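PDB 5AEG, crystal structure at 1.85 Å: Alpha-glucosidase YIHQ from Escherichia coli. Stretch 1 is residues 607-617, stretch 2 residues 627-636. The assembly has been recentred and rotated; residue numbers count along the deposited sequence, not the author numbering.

Stretch 1 607-617: YLLGRDILVAP
Stretch 2 627-636: TLYLPEDNWV

Not one direct hydrogen bond joins these two stretches of the E. coli alpha-glucosidase YihQ, although both are built largely from β-strand; they illustrate how strands can pack mainly through side chains, without a backbone hydrogen bond between them, with a single leucine as the hub. Stretch 1 is a hairpin. Strand 607-609 runs out, Gly 610 turns at phi/psi 57/-157, a positive phi that favours glycine, and strand 613-615 returns. The ladder closes through Tyr 607 N to Val 615 O (3.1 Å), Val 615 N to Tyr 607 O (2.8 Å) and Leu 609 N to Ile 613 O (2.9 Å). Stretch 2 has strand 627-630, a loop, then a strand beginning at Trp 635. Strands 613-615 and 627-630 run roughly antiparallel, at 149°, but their axes come no closer than 9.0 Å, a spacing filled by side chains. In register, the CA atoms of Leu 614 and Leu 630 lie 8.1 Å apart, and those of Ala 616 and Leu 628 6.5 Å.

Alternation along 613-616, continuing one residue past the strand, turns Leu 614 and Ala 616 toward stretch 2, whereas Ile 613 and Val 615 point away. Leu 614 (chi1 t, chi2 151°) places CD2 3.6 Å from Leu 628 CD1, and CD1 3.6 Å from Pro 631 CD and 3.8 Å from Leu 630 CD2. Leu 628 has chi1 p and chi2 off-well at 131°; Leu 630 is m, t, its CB directed sideways but its end coming nearer. At Ala 616 the small methyl accompanies a close backbone approach, with CB 3.7 Å from Leu 628 CB.

The indole of Trp 635 (chi1 m, chi2 106°) forms another wall of this apolar pocket. Leu 614 CD1 lies over one face of the ring, while Leu 614 CB is 3.8 Å from Trp 635 CZ3; Leu 608 (m, t) brings CD2 to 4.2 Å from Trp 635 CH2. The indole N-H is satisfied within its own stretch: Trp 635 NE1 donates to Pro 631 O at 2.9 Å, tying the loop's start to the next strand.

Charge appears beside this apolar packing. Arg 611 (t, p, t, chi4 91°) brings NH2 to 4.2 Å from Asp 633 OD2, beyond a salt bridge. A water spans the gap, accepting a weak hydrogen bond from Arg 611 NH2 (2.5 Å) and donating to Asp 633 OD2 (2.7 Å). Asp 633, with chi1 off-well at -144°, also accepts through OD1 from Asn 634 N at 2.8 Å. The whole contact buries 331 Å², summed over both sides.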

ATOM      1  N   TYR A 607     -17.035   1.711  -0.915  1.00 17.81           N
ATOM      2  CA  TYR A 607     -16.592   0.971   0.193  1.00 18.47           C
ATOM      3  C   TYR A 607     -17.481   1.142   1.368  1.00 20.26           C
ATOM      4  O   TYR A 607     -18.303   2.042   1.392  1.00 18.75           O
ATOM      5  CB  TYR A 607     -15.125   1.282   0.617  1.00 19.37           C
ATOM      6  CG  TYR A 607     -14.880   2.695   1.044  1.00 17.86           C
ATOM      7  CD1 TYR A 607     -14.688   3.736   0.079  1.00 20.43           C
ATOM      8  CD2 TYR A 607     -14.803   3.042   2.373  1.00 20.00           C
ATOM      9  CE1 TYR A 607     -14.451   5.063   0.471  1.00 18.18           C
ATOM     10  CE2 TYR A 607     -14.583   4.380   2.769  1.00 18.56           C
ATOM     11  CZ  TYR A 607     -14.392   5.378   1.812  1.00 17.83           C
ATOM     12  OH  TYR A 607     -14.134   6.654   2.274  1.00 19.24           O
ATOM     13  N   LEU A 608     -17.318   0.236   2.324  1.00 17.86           N
ATOM     14  CA  LEU A 608     -17.928   0.391   3.649  1.00 20.44           C
ATOM     15  C   LEU A 608     -16.850   0.911   4.638  1.00 19.81           C
ATOM     16  O   LEU A 608     -15.710   0.425   4.664  1.00 20.35           O
ATOM     17  CB  LEU A 608     -18.476  -0.935   4.136  1.00 20.27           C
ATOM     18  CG  LEU A 608     -19.588  -1.571   3.344  1.00 18.99           C
ATOM     19  CD1 LEU A 608     -19.850  -3.042   3.782  1.00 22.21           C
ATOM     20  CD2 LEU A 608     -20.848  -0.766   3.330  1.00 22.26           C
ATOM     21  N   LEU A 609     -17.205   1.907   5.409  1.00 18.51           N
ATOM     22  CA  LEU A 609     -16.389   2.426   6.524  1.00 19.28           C
ATOM     23  C   LEU A 609     -16.935   1.769   7.761  1.00 21.32           C
ATOM     24  O   LEU A 609     -18.018   2.109   8.204  1.00 19.99           O
ATOM     25  CB  LEU A 609     -16.462   3.939   6.618  1.00 18.87           C
ATOM     26  CG  LEU A 609     -15.584   4.687   7.625  1.00 19.69           C
ATOM     27  CD1 LEU A 609     -14.072   4.538   7.294  1.00 20.98           C
ATOM     28  CD2 LEU A 609     -15.948   6.163   7.681  1.00 20.05           C
ATOM     29  N   GLY A 610     -16.143   0.872   8.340  1.00 19.35           N
ATOM     30  CA  GLY A 610     -16.657  -0.076   9.356  1.00 21.85           C
ATOM     31  C   GLY A 610     -17.818  -0.865   8.727  1.00 20.98           C
ATOM     32  O   GLY A 610     -17.910  -1.016   7.511  1.00 21.07           O
ATOM     33  N   ARG A 611     -18.692  -1.392   9.590  1.00 21.54           N
ATOM     34  CA  ARG A 611     -19.869  -2.136   9.146  1.00 22.80           C
ATOM     35  C   ARG A 611     -21.033  -1.316   8.571  1.00 22.99           C
ATOM     36  O   ARG A 611     -21.738  -1.801   7.664  1.00 22.63           O
ATOM     37  CB  ARG A 611     -20.381  -2.962  10.345  1.00 22.12           C
ATOM     38  CG  ARG A 611     -21.600  -3.838  10.121  1.00 27.56           C
ATOM     39  CD  ARG A 611     -21.424  -4.945   9.145  1.00 32.98           C
ATOM     40  NE  ARG A 611     -22.712  -5.654   8.789  1.00 35.63           N
ATOM     41  CZ  ARG A 611     -23.511  -5.309   7.766  1.00 39.74           C
ATOM     42  NH1 ARG A 611     -23.232  -4.234   6.915  1.00 30.97           N
ATOM     43  NH2 ARG A 611     -24.598  -6.031   7.566  1.00 36.92           N
ATOM     44  N   ASP A 612     -21.240  -0.088   9.072  1.00 22.46           N
ATOM     45  CA  ASP A 612     -22.566   0.560   8.977  1.00 21.99           C
ATOM     46  C   ASP A 612     -22.612   1.799   8.090  1.00 24.81           C
ATOM     47  O   ASP A 612     -23.676   2.403   7.929  1.00 22.93           O
ATOM     48  CB  ASP A 612     -23.008   0.917  10.410  1.00 22.52           C
ATOM     49  CG  ASP A 612     -23.343  -0.314  11.277  1.00 25.35           C
ATOM     50  OD1 ASP A 612     -23.664  -1.310  10.687  1.00 24.25           O
ATOM     51  OD2 ASP A 612     -23.217  -0.266  12.507  1.00 27.43           O
ATOM     52  N   ILE A 613     -21.464   2.235   7.523  1.00 20.38           N
ATOM     53  CA  ILE A 613     -21.502   3.404   6.627  1.00 19.43           C
ATOM     54  C   ILE A 613     -21.051   2.978   5.256  1.00 20.20           C
ATOM     55  O   ILE A 613     -20.029   2.272   5.120  1.00 21.02           O
ATOM     56  CB  ILE A 613     -20.542   4.506   7.135  1.00 21.82           C
ATOM     57  CG1 ILE A 613     -21.030   5.023   8.473  1.00 21.64           C
ATOM     58  CG2 ILE A 613     -20.485   5.649   6.105  1.00 20.93           C
ATOM     59  CD1 ILE A 613     -20.123   6.011   9.182  1.00 23.66           C
ATOM     60  N   LEU A 614     -21.770   3.396   4.224  1.00 20.01           N
ATOM     61  CA  LEU A 614     -21.405   3.129   2.873  1.00 20.57           C
ATOM     62  C   LEU A 614     -20.964   4.450   2.259  1.00 22.31           C
ATOM     63  O   LEU A 614     -21.714   5.459   2.321  1.00 19.44           O
ATOM     64  CB  LEU A 614     -22.551   2.512   2.113  1.00 20.68           C
ATOM     65  CG  LEU A 614     -22.346   2.108   0.618  1.00 19.68           C
ATOM     66  CD1 LEU A 614     -23.249   0.935   0.266  1.00 20.74           C
ATOM     67  CD2 LEU A 614     -22.528   3.204  -0.377  1.00 18.64           C
ATOM     68  N   VAL A 615     -19.811   4.441   1.566  1.00 20.10           N
ATOM     69  CA  VAL A 615     -19.235   5.711   0.975  1.00 18.85           C
ATOM     70  C   VAL A 615     -18.969   5.517  -0.507  1.00 20.56           C
ATOM     71  O   VAL A 615     -18.315   4.517  -0.913  1.00 21.55           O
ATOM     72  CB  VAL A 615     -17.934   6.165   1.665  1.00 19.41           C
ATOM     73  CG1 VAL A 615     -17.425   7.543   1.166  1.00 19.68           C
ATOM     74  CG2 VAL A 615     -18.041   6.125   3.175  1.00 21.98           C
ATOM     75  N   ALA A 616     -19.418   6.459  -1.321  1.00 17.45           N
ATOM     76  CA  ALA A 616     -19.076   6.405  -2.721  1.00 18.34           C
ATOM     77  C   ALA A 616     -18.579   7.784  -3.114  1.00 18.06           C
ATOM     78  O   ALA A 616     -19.341   8.637  -3.516  1.00 20.48           O
ATOM     79  CB  ALA A 616     -20.240   5.984  -3.562  1.00 21.96           C
ATOM     80  N   PRO A 617     -17.283   8.017  -2.983  1.00 19.12           N
ATOM     81  CA  PRO A 617     -16.740   9.355  -3.230  1.00 20.01           C
ATOM     82  C   PRO A 617     -16.915   9.884  -4.642  1.00 20.01           C
ATOM     83  O   PRO A 617     -16.714   9.166  -5.624  1.00 20.14           O
ATOM     84  CB  PRO A 617     -15.236   9.222  -2.867  1.00 23.99           C
ATOM     85  CG  PRO A 617     -15.070   7.916  -2.254  1.00 24.77           C
ATOM     86  CD  PRO A 617     -16.265   7.042  -2.612  1.00 21.20           C
ATOM     87  N   THR A 627     -24.000   8.573  -8.796  1.00 23.73           N
ATOM     88  CA  THR A 627     -24.713   7.254  -8.964  1.00 24.10           C
ATOM     89  C   THR A 627     -23.808   6.211  -8.376  1.00 25.04           C
ATOM     90  O   THR A 627     -22.581   6.228  -8.605  1.00 22.34           O
ATOM     91  CB  THR A 627     -25.015   7.054 -10.463  1.00 24.21           C
ATOM     92  OG1 THR A 627     -25.902   8.080 -10.917  1.00 26.01           O
ATOM     93  CG2 THR A 627     -25.666   5.692 -10.737  1.00 30.33           C
ATOM     94  N   LEU A 628     -24.367   5.339  -7.550  1.00 22.50           N
ATOM     95  CA  LEU A 628     -23.653   4.336  -6.824  1.00 20.69           C
ATOM     96  C   LEU A 628     -24.629   3.193  -6.604  1.00 21.66           C
ATOM     97  O   LEU A 628     -25.815   3.292  -7.007  1.00 23.04           O
ATOM     98  CB  LEU A 628     -23.202   4.869  -5.477  1.00 22.07           C
ATOM     99  CG  LEU A 628     -24.344   5.359  -4.610  1.00 20.32           C
ATOM    100  CD1 LEU A 628     -24.186   4.753  -3.234  1.00 20.88           C
ATOM    101  CD2 LEU A 628     -24.389   6.887  -4.556  1.00 22.65           C
ATOM    102  N   TYR A 629     -24.132   2.163  -5.939  1.00 21.53           N
ATOM    103  CA  TYR A 629     -24.879   0.948  -5.694  1.00 19.78           C
ATOM    104  C   TYR A 629     -25.121   0.753  -4.230  1.00 22.47           C
ATOM    105  O   TYR A 629     -24.191   0.729  -3.444  1.00 20.62           O
ATOM    106  CB  TYR A 629     -24.140  -0.295  -6.330  1.00 22.60           C
ATOM    107  CG  TYR A 629     -24.913  -1.551  -6.073  1.00 22.98           C
ATOM    108  CD1 TYR A 629     -26.117  -1.822  -6.799  1.00 25.21           C
ATOM    109  CD2 TYR A 629     -24.539  -2.435  -5.089  1.00 23.26           C
ATOM    110  CE1 TYR A 629     -26.847  -3.023  -6.571  1.00 25.42           C
ATOM    111  CE2 TYR A 629     -25.279  -3.614  -4.846  1.00 25.78           C
ATOM    112  CZ  TYR A 629     -26.464  -3.863  -5.576  1.00 24.94           C
ATOM    113  OH  TYR A 629     -27.166  -5.058  -5.270  1.00 25.72           O
ATOM    114  N   LEU A 630     -26.387   0.495  -3.833  1.00 21.59           N
ATOM    115  CA  LEU A 630     -26.650   0.054  -2.492  1.00 22.14           C
ATOM    116  C   LEU A 630     -27.053  -1.425  -2.456  1.00 24.47           C
ATOM    117  O   LEU A 630     -27.953  -1.829  -3.226  1.00 23.37           O
ATOM    118  CB  LEU A 630     -27.806   0.889  -1.889  1.00 22.13           C
ATOM    119  CG  LEU A 630     -27.577   2.405  -1.766  1.00 24.37           C
ATOM    120  CD1 LEU A 630     -28.867   3.144  -1.238  1.00 24.46           C
ATOM    121  CD2 LEU A 630     -26.450   2.699  -0.832  1.00 26.45           C
ATOM    122  N   PRO A 631     -26.358  -2.230  -1.637  1.00 22.77           N
ATOM    123  CA  PRO A 631     -26.811  -3.595  -1.485  1.00 22.97           C
ATOM    124  C   PRO A 631     -28.145  -3.563  -0.614  1.00 25.30           C
ATOM    125  O   PRO A 631     -28.578  -2.471  -0.109  1.00 23.31           O
ATOM    126  CB  PRO A 631     -25.712  -4.269  -0.713  1.00 22.52           C
ATOM    127  CG  PRO A 631     -25.208  -3.146   0.212  1.00 23.82           C
ATOM    128  CD  PRO A 631     -25.415  -1.869  -0.574  1.00 25.17           C
ATOM    129  N   GLU A 632     -28.811  -4.700  -0.537  1.00 25.47           N
ATOM    130  CA  GLU A 632     -30.119  -4.744   0.133  1.00 25.00           C
ATOM    131  C   GLU A 632     -30.008  -4.546   1.626  1.00 23.28           C
ATOM    132  O   GLU A 632     -29.422  -5.351   2.355  1.00 27.07           O
ATOM    133  CB  GLU A 632     -30.864  -6.097  -0.199  1.00 29.91           C
ATOM    134  CG  GLU A 632     -32.397  -6.003   0.073  1.00 33.55           C
ATOM    135  CD  GLU A 632     -33.073  -4.857  -0.703  1.00 37.06           C
ATOM    136  OE1 GLU A 632     -33.341  -4.954  -1.959  1.00 38.00           O
ATOM    137  OE2 GLU A 632     -33.347  -3.804  -0.059  1.00 37.33           O
ATOM    138  N   ASP A 633     -30.501  -3.401   2.083  1.00 26.21           N
ATOM    139  CA  ASP A 633     -30.438  -3.047   3.474  1.00 27.20           C
ATOM    140  C   ASP A 633     -31.307  -1.823   3.568  1.00 22.97           C
ATOM    141  O   ASP A 633     -31.760  -1.281   2.590  1.00 26.85           O
ATOM    142  CB  ASP A 633     -28.995  -2.777   4.022  1.00 26.88           C
ATOM    143  CG  ASP A 633     -28.792  -3.243   5.418  1.00 28.92           C
ATOM    144  OD1 ASP A 633     -29.731  -3.077   6.211  1.00 28.84           O
ATOM    145  OD2 ASP A 633     -27.691  -3.722   5.831  1.00 27.54           O
ATOM    146  N   ASN A 634     -31.536  -1.420   4.787  1.00 24.36           N
ATOM    147  CA  ASN A 634     -32.231  -0.133   5.030  1.00 26.57           C
ATOM    148  C   ASN A 634     -31.194   0.992   5.247  1.00 21.65           C
ATOM    149  O   ASN A 634     -30.615   1.073   6.304  1.00 25.76           O
ATOM    150  CB  ASN A 634     -33.206  -0.293   6.169  1.00 27.99           C
ATOM    151  CG  ASN A 634     -34.438  -1.169   5.698  1.00 36.68           C
ATOM    152  OD1 ASN A 634     -35.071  -0.961   4.583  1.00 43.66           O
ATOM    153  ND2 ASN A 634     -34.661  -2.190   6.422  1.00 36.05           N
ATOM    154  N   TRP A 635     -31.048   1.793   4.220  1.00 21.54           N
ATOM    155  CA  TRP A 635     -30.002   2.833   4.127  1.00 24.11           C
ATOM    156  C   TRP A 635     -30.621   4.172   4.405  1.00 24.64           C
ATOM    157  O   TRP A 635     -31.777   4.411   4.065  1.00 27.05           O
ATOM    158  CB  TRP A 635     -29.358   2.793   2.744  1.00 23.13           C
ATOM    159  CG  TRP A 635     -28.532   1.585   2.538  1.00 22.69           C
ATOM    160  CD1 TRP A 635     -28.866   0.525   1.760  1.00 22.40           C
ATOM    161  CD2 TRP A 635     -27.280   1.236   3.175  1.00 21.75           C
ATOM    162  NE1 TRP A 635     -27.892  -0.383   1.792  1.00 23.83           N
ATOM    163  CE2 TRP A 635     -26.939  -0.016   2.712  1.00 24.49           C
ATOM    164  CE3 TRP A 635     -26.428   1.873   4.076  1.00 22.49           C
ATOM    165  CZ2 TRP A 635     -25.789  -0.643   3.083  1.00 23.57           C
ATOM    166  CZ3 TRP A 635     -25.272   1.266   4.414  1.00 23.63           C
ATOM    167  CH2 TRP A 635     -24.968   0.017   3.937  1.00 23.50           C
ATOM    168  N   VAL A 636     -29.865   5.033   5.084  1.00 23.76           N
ATOM    169  CA  VAL A 636     -30.253   6.413   5.315  1.00 23.56           C
ATOM    170  C   VAL A 636     -29.165   7.345   4.802  1.00 24.04           C
ATOM    171  O   VAL A 636     -27.997   7.171   5.208  1.00 19.85           O
ATOM    172  CB  VAL A 636     -30.400   6.653   6.841  1.00 22.68           C
ATOM    173  CG1 VAL A 636     -30.897   8.059   7.065  1.00 23.99           C
ATOM    174  CG2 VAL A 636     -31.370   5.657   7.404  1.00 26.71           C
TER
HETATM  175  O   HOH W   1     -26.967  -6.177   6.774  1.00 33.01           O